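PDB 2XC8: GENE 22 product from Bacillus phage spp1, which is of unknown function but shares fold similarity with a domain of the receptor-binding protein of lactococcal phage p2. Local coordinates for residues Pro55-Tyr61 / Ser74-Leu80. Residues are numbered along the deposited sequence; the frame is centred on the assembly and turned at random.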
loop_
_atom_site.group_PDB
_atom_site.type_symbol
_atom_site.label_atom_id
_atom_site.label_comp_id
_atom_site.label_asym_id
_atom_site.label_seq_id
_atom_site.Cartn_x
_atom_site.Cartn_y
_atom_site.Cartn_z
ATOM N N PRO B 55 -1.764 -19.160 16.329
ATOM C CA PRO B 55 -1.657 -18.077 15.359
ATOM C C PRO B 55 -2.853 -17.195 15.696
ATOM O O PRO B 55 -3.862 -17.692 16.203
ATOM C CB PRO B 55 -1.882 -18.771 14.010
ATOM C CG PRO B 55 -1.567 -20.204 14.233
ATOM C CD PRO B 55 -1.882 -20.474 15.662
ATOM N N VAL B 56 -2.736 -15.900 15.422
ATOM C CA VAL B 56 -3.804 -14.953 15.730
ATOM C C VAL B 56 -4.357 -14.320 14.455
ATOM O O VAL B 56 -3.598 -13.815 13.627
ATOM C CB VAL B 56 -3.327 -13.844 16.699
ATOM C CG1 VAL B 56 -4.481 -12.943 17.074
ATOM C CG2 VAL B 56 -2.711 -14.444 17.953
ATOM N N GLU B 57 -5.680 -14.352 14.308
ATOM C CA GLU B 57 -6.357 -13.712 13.182
ATOM C C GLU B 57 -6.852 -12.325 13.574
ATOM O O GLU B 57 -7.549 -12.168 14.577
ATOM C CB GLU B 57 -7.538 -14.559 12.707
ATOM C CG GLU B 57 -7.155 -15.871 12.043
ATOM C CD GLU B 57 -8.364 -16.671 11.591
ATOM O OE1 GLU B 57 -9.448 -16.536 12.200
ATOM O OE2 GLU B 57 -8.226 -17.444 10.619
ATOM N N TYR B 58 -6.486 -11.327 12.775
ATOM C CA TYR B 58 -6.952 -9.959 12.980
ATOM C C TYR B 58 -7.901 -9.543 11.869
ATOM O O TYR B 58 -7.599 -9.713 10.685
ATOM C CB TYR B 58 -5.774 -8.988 13.058
ATOM C CG TYR B 58 -4.993 -9.088 14.344
ATOM C CD1 TYR B 58 -5.378 -8.363 15.472
ATOM C CD2 TYR B 58 -3.869 -9.905 14.436
ATOM C CE1 TYR B 58 -4.663 -8.452 16.659
ATOM C CE2 TYR B 58 -3.145 -9.998 15.617
ATOM C CZ TYR B 58 -3.550 -9.271 16.724
ATOM O OH TYR B 58 -2.841 -9.358 17.898
HETATM N N MSE B 59 -9.030 -8.988 12.256
HETATM C CA MSE B 59 -10.050 -8.544 11.351
HETATM C C MSE B 59 -10.585 -7.170 11.599
HETATM O O MSE B 59 -11.112 -6.875 12.624
HETATM C CB MSE B 59 -11.195 -9.514 11.388
HETATM C CG MSE B 59 -11.585 -9.966 10.053
HETATM SE SE MSE B 59 -10.889 -11.642 9.532
HETATM C CE MSE B 59 -12.491 -12.555 9.824
ATOM N N LEU B 60 -10.443 -6.321 10.609
ATOM C CA LEU B 60 -10.871 -4.933 10.745
ATOM C C LEU B 60 -12.145 -4.672 9.944
ATOM O O LEU B 60 -12.212 -4.975 8.751
ATOM C CB LEU B 60 -9.746 -3.986 10.308
ATOM C CG LEU B 60 -9.927 -2.473 10.481
ATOM C CD1 LEU B 60 -9.968 -2.070 11.953
ATOM C CD2 LEU B 60 -8.815 -1.728 9.760
ATOM N N TYR B 61 -13.151 -4.114 10.613
ATOM C CA TYR B 61 -14.447 -3.843 9.995
ATOM C C TYR B 61 -14.740 -2.348 9.912
ATOM O O TYR B 61 -14.513 -1.608 10.872
ATOM C CB TYR B 61 -15.578 -4.534 10.768
ATOM C CG TYR B 61 -15.360 -6.006 11.047
ATOM C CD1 TYR B 61 -15.331 -6.939 10.009
ATOM C CD2 TYR B 61 -15.207 -6.469 12.352
ATOM C CE1 TYR B 61 -15.136 -8.293 10.265
ATOM C CE2 TYR B 61 -15.014 -7.822 12.618
ATOM C CZ TYR B 61 -14.980 -8.727 11.570
ATOM O OH TYR B 61 -14.789 -10.065 11.829
ATOM N N SER B 74 -14.301 -1.404 13.796
ATOM C CA SER B 74 -14.338 -2.506 14.751
ATOM C C SER B 74 -13.222 -3.490 14.430
ATOM O O SER B 74 -12.911 -3.724 13.260
ATOM C CB SER B 74 -15.688 -3.223 14.706
ATOM O OG SER B 74 -16.671 -2.503 15.428
ATOM N N LEU B 75 -12.616 -4.057 15.470
ATOM C CA LEU B 75 -11.565 -5.051 15.289
ATOM C C LEU B 75 -11.910 -6.350 15.997
ATOM O O LEU B 75 -12.242 -6.357 17.186
ATOM C CB LEU B 75 -10.213 -4.523 15.787
ATOM C CG LEU B 75 -8.970 -5.414 15.662
ATOM C CD1 LEU B 75 -8.453 -5.462 14.227
ATOM C CD2 LEU B 75 -7.877 -4.928 16.600
ATOM N N CYS B 76 -11.835 -7.447 15.252
ATOM C CA CYS B 76 -11.971 -8.771 15.834
ATOM C C CYS B 76 -10.621 -9.474 15.859
ATOM O O CYS B 76 -9.862 -9.436 14.886
ATOM C CB CYS B 76 -12.999 -9.608 15.073
ATOM S SG CYS B 76 -13.299 -11.227 15.810
ATOM N N LYS B 77 -10.308 -10.085 16.982
ATOM C CA LYS B 77 -9.148 -10.909 17.158
ATOM C C LYS B 77 -9.531 -12.345 17.506
ATOM O O LYS B 77 -10.309 -12.614 18.350
ATOM C CB LYS B 77 -8.291 -10.322 18.257
ATOM C CG LYS B 77 -6.865 -10.725 18.276
ATOM C CD LYS B 77 -6.237 -10.517 19.643
ATOM C CE LYS B 77 -4.902 -11.233 19.777
ATOM N NZ LYS B 77 -3.933 -10.577 20.669
ATOM N N ALA B 78 -8.959 -13.280 16.816
ATOM C CA ALA B 78 -9.233 -14.690 17.080
ATOM C C ALA B 78 -7.951 -15.497 17.218
ATOM O O ALA B 78 -7.020 -15.346 16.426
ATOM C CB ALA B 78 -10.115 -15.277 15.988
ATOM N N TYR B 79 -7.917 -16.355 18.232
ATOM C CA TYR B 79 -6.801 -17.264 18.447
ATOM C C TYR B 79 -7.111 -18.580 17.746
ATOM O O TYR B 79 -8.109 -19.236 18.059
ATOM C CB TYR B 79 -6.574 -17.487 19.946
ATOM C CG TYR B 79 -6.225 -16.227 20.711
ATOM C CD1 TYR B 79 -4.898 -15.905 20.994
ATOM C CD2 TYR B 79 -7.223 -15.352 21.149
ATOM C CE1 TYR B 79 -4.571 -14.748 21.695
ATOM C CE2 TYR B 79 -6.907 -14.192 21.848
ATOM C CZ TYR B 79 -5.581 -13.897 22.118
ATOM O OH TYR B 79 -5.263 -12.752 22.811
ATOM N N LEU B 80 -6.266 -18.950 16.785
ATOM C CA LEU B 80 -6.466 -20.177 16.015
ATOM C C LEU B 80 -6.179 -21.427 16.847
ATOM O O LEU B 80 -5.099 -22.019 16.762
ATOM C CB LEU B 80 -5.633 -20.172 14.724
ATOM C CG LEU B 80 -6.162 -19.396 13.511
ATOM C CD1 LEU B 80 -5.190 -19.532 12.340
ATOM C CD2 LEU B 80 -7.556 -19.871 13.099
#
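Val56 to Tyr61 and Ser74 to Tyr79 run antiparallel as the two arms of a β-hairpin in the mixed sheet of this β-rich fold, zipped together by backbone bonds at the hydrogen-bonded pairs Glu57–Ala78, Met59–Cys76 and Tyr61–Ser74. On the face carrying Val56, Tyr58, Lys77 and Tyr79, the lysine methylenes form a ridge laid into the groove between Val56 and Tyr58. With chi1 at -159°, the Lys77 chain leads away from the backbone N and sets CG between CE1 of Tyr58 and CG1 of Val56, 3.5 Å from the latter. Beyond it the lysine runs alongside the Tyr58 side chain, and its ammonium makes weak bonds to the hydroxyls of Tyr58 and Tyr79; the firmer partner of the Tyr58 hydroxyl is the carbonyl of Thr49. CG2, the other branch of Val56, meets CD1 of Tyr79 at 4.0 Å, so Val56 sits between Lys77 and Tyr79. Farther along this face, Leu60 and Leu75 both pack on Phe46 of strand 37-47.

The face of Met59, Tyr61 and Cys76 carries the disulfide from Cys76 to Cys86. Here the Tyr61 ring lies diagonally past its own partner Ser74 to reach the next residue on that face, placing CE2 3.6 Å from CB of Cys76. Strand 93-103 flanks 56-61 on its other edge, whereas Ser74 to Cys76 pair in parallel with a strand of the second subunit, continuing the sheet across the dimer interface. At the end of the ladder, Leu80 fills the corner between Pro55 and Glu57: CD1 touches the proline CB at 3.8 Å, and the Glu57 side chain crosses Leu80 at about a right angle, its carboxylate OE2 in van der Waals contact with CD2 at 3.5 Å. At the base of the same leucine, Leu80 N donates a nearly straight 2.8 Å hydrogen bond (167°) to Pro55 O.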